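Local coordinates for protein NegoA.19184.a (Neisseria gonorrhoeae, PDB 5UEB) that is of unknown function but belongs to the DUF4265 family and pairs a five-stranded antiparallel sheet with a second, smaller sheet backed by two helices, at residues B[127-132]-B[137-142]. Residues are numbered along the deposited sequence; the frame is centred on the assembly and turned at random. Where two conformers were deposited one is given.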
loop_
_atom_site.group_PDB
_atom_site.type_symbol
_atom_site.label_atom_id
_atom_site.label_comp_id
_atom_site.label_asym_id
_atom_site.label_seq_id
_atom_site.Cartn_x
_atom_site.Cartn_y
_atom_site.Cartn_z
ATOM N N ILE B 127 24.208 -2.142 15.375
ATOM C CA ILE B 127 23.985 -2.610 16.741
ATOM C C ILE B 127 22.877 -3.648 16.767
ATOM O O ILE B 127 23.007 -4.701 17.404
ATOM C CB ILE B 127 23.668 -1.438 17.683
ATOM C CG1 ILE B 127 24.797 -0.409 17.659
ATOM C CG2 ILE B 127 23.428 -1.972 19.088
ATOM C CD1 ILE B 127 24.515 0.805 18.524
ATOM N N LEU B 128 21.771 -3.360 16.076
ATOM C CA LEU B 128 20.687 -4.332 15.982
ATOM C C LEU B 128 21.182 -5.642 15.388
ATOM O O LEU B 128 20.842 -6.724 15.880
ATOM C CB LEU B 128 19.555 -3.775 15.120
ATOM C CG LEU B 128 18.799 -2.583 15.691
ATOM C CD1 LEU B 128 17.891 -1.969 14.631
ATOM C CD2 LEU B 128 17.994 -3.024 16.905
ATOM N N ASN B 129 21.985 -5.565 14.325
ATOM C CA ASN B 129 22.466 -6.783 13.674
ATOM C C ASN B 129 23.350 -7.618 14.595
ATOM O O ASN B 129 23.240 -8.851 14.614
ATOM C CB ASN B 129 23.207 -6.443 12.381
ATOM C CG ASN B 129 22.270 -6.067 11.250
ATOM O OD1 ASN B 129 21.093 -6.431 11.257
ATOM N ND2 ASN B 129 22.796 -5.349 10.258
ATOM N N ARG B 130 24.239 -6.980 15.364
ATOM C CA ARG B 130 25.100 -7.732 16.274
ATOM C C ARG B 130 24.280 -8.478 17.319
ATOM O O ARG B 130 24.590 -9.625 17.668
ATOM C CB ARG B 130 26.109 -6.807 16.957
ATOM C CG ARG B 130 27.434 -6.666 16.232
ATOM C CD ARG B 130 28.489 -6.032 17.136
ATOM N NE ARG B 130 28.967 -6.939 18.181
ATOM C CZ ARG B 130 30.075 -7.670 18.089
ATOM N NH1 ARG B 130 30.824 -7.608 16.995
ATOM N NH2 ARG B 130 30.435 -8.465 19.088
ATOM N N TYR B 131 23.228 -7.837 17.836
ATOM C CA TYR B 131 22.387 -8.514 18.817
ATOM C C TYR B 131 21.531 -9.597 18.173
ATOM O O TYR B 131 21.251 -10.620 18.812
ATOM C CB TYR B 131 21.573 -7.497 19.621
ATOM C CG TYR B 131 22.404 -6.800 20.676
ATOM C CD1 TYR B 131 23.186 -7.533 21.567
ATOM C CD2 TYR B 131 22.427 -5.413 20.775
ATOM C CE1 TYR B 131 23.954 -6.899 22.540
ATOM C CE2 TYR B 131 23.194 -4.768 21.744
ATOM C CZ TYR B 131 23.954 -5.520 22.624
ATOM O OH TYR B 131 24.721 -4.905 23.583
ATOM N N GLU B 132 21.116 -9.405 16.918
ATOM C CA GLU B 132 20.407 -10.463 16.203
ATOM C C GLU B 132 21.292 -11.690 16.028
ATOM O O GLU B 132 20.834 -12.827 16.204
ATOM C CB GLU B 132 19.934 -9.948 14.842
ATOM C CG GLU B 132 18.882 -10.811 14.153
ATOM C CD GLU B 132 19.460 -12.023 13.439
ATOM O OE1 GLU B 132 20.684 -12.051 13.180
ATOM O OE2 GLU B 132 18.682 -12.949 13.132
ATOM N N LEU B 137 17.898 -10.685 20.122
ATOM C CA LEU B 137 16.769 -9.904 19.645
ATOM C C LEU B 137 16.526 -10.179 18.172
ATOM O O LEU B 137 17.371 -10.737 17.466
ATOM C CB LEU B 137 16.928 -8.388 19.882
ATOM C CG LEU B 137 17.895 -7.500 19.085
ATOM C CD1 LEU B 137 17.522 -7.225 17.623
ATOM C CD2 LEU B 137 18.089 -6.174 19.822
ATOM N N SER B 138 15.338 -9.776 17.731
ATOM C CA SER B 138 14.962 -9.719 16.327
ATOM C C SER B 138 14.329 -8.362 16.062
ATOM O O SER B 138 13.744 -7.753 16.966
ATOM C CB SER B 138 13.944 -10.810 15.971
ATOM O OG SER B 138 14.490 -12.096 16.174
ATOM N N TYR B 139 14.437 -7.896 14.824
ATOM C CA TYR B 139 13.862 -6.606 14.497
ATOM C C TYR B 139 13.275 -6.635 13.098
ATOM O O TYR B 139 13.628 -7.470 12.259
ATOM C CB TYR B 139 14.876 -5.457 14.670
ATOM C CG TYR B 139 15.948 -5.356 13.599
ATOM C CD1 TYR B 139 17.092 -6.148 13.649
ATOM C CD2 TYR B 139 15.818 -4.461 12.542
ATOM C CE1 TYR B 139 18.073 -6.051 12.670
ATOM C CE2 TYR B 139 16.795 -4.355 11.559
ATOM C CZ TYR B 139 17.920 -5.139 11.631
ATOM O OH TYR B 139 18.884 -5.035 10.648
ATOM N N ARG B 140 12.356 -5.702 12.867
ATOM C CA ARG B 140 11.669 -5.580 11.596
ATOM C C ARG B 140 11.572 -4.108 11.218
ATOM O O ARG B 140 11.272 -3.253 12.063
ATOM C CB ARG B 140 10.261 -6.181 11.719
ATOM C CG ARG B 140 9.388 -5.997 10.513
ATOM C CD ARG B 140 8.222 -6.969 10.575
ATOM N NE ARG B 140 8.673 -8.354 10.499
ATOM C CZ ARG B 140 8.785 -9.040 9.366
ATOM N NH1 ARG B 140 8.476 -8.469 8.207
ATOM N NH2 ARG B 140 9.206 -10.296 9.392
ATOM N N GLU B 141 11.824 -3.822 9.943
ATOM C CA GLU B 141 11.607 -2.490 9.379
ATOM C C GLU B 141 10.141 -2.371 8.990
ATOM O O GLU B 141 9.746 -2.647 7.856
ATOM C CB GLU B 141 12.548 -2.255 8.202
ATOM C CG GLU B 141 13.989 -2.258 8.669
ATOM C CD GLU B 141 15.012 -2.199 7.550
ATOM O OE1 GLU B 141 16.174 -1.874 7.864
ATOM O OE2 GLU B 141 14.678 -2.480 6.373
ATOM N N ALA B 142 9.317 -1.968 9.966
ATOM C CA ALA B 142 7.878 -1.911 9.737
ATOM C C ALA B 142 7.525 -0.824 8.734
ATOM O O ALA B 142 6.640 -1.014 7.889
ATOM C CB ALA B 142 7.158 -1.679 11.064
HETATM O O HOH W 1 16.063 -12.600 13.822
HETATM O O HOH W 2 17.789 -13.409 16.917
#
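Leu128 lays its CB over one face of the Tyr139 ring, 3.9 Å from the ring centroid and offset toward the rim, a CH-pi contact that shows how an amphipathic helix settles against an edge strand. Tyr139 can lie this way because its CG is held between the backbone N and the carbonyl carbon (chi1 74°), which sends the ring across the helix, so that its hydroxyl reaches Asn129. There Tyr139 OH donates to Asn129 OD1 over 2.7 Å. OD1 lies at the ring edge, whereas the amide plane is turned 43° from the ring and the donor is tilted out of the carbonyl plane; the bond helps to set which way the Asn129 amide faces and where the hydroxyl hydrogen points, while Leu128 over the face bears on the ring's rotation. Beside this pair Leu137 fills the angle between helix and strand: its CG packs 3.7 Å from Tyr131 CB, and its CD1 lies against Leu128 O. The Leu137 N is buried here without a polar partner.

Toward the turn the backbones draw together, but the side chains pack less and water takes their place. Glu132 CA approaches Leu137 O at 3.3 Å in a CA-H...O contact, and one water donates to both Leu137 O and Glu132 O. A second water lies between Glu132 OE2 and Ser138 OG, but both side chains have alternative conformers, so this bridge is probably only partly occupied.

The axes of helix 127-132 and strand 137-141 run at 135° to each other, the latter in an outermost strand of its four-stranded antiparallel sheet. Tyr131 OH is hydrogen-bonded to Asp91, while Leu128 and Leu137 both touch Leu92 of helix 90-98 and continue inward onto Ile82 and Val84, respectively, of the adjacent strand 78-84.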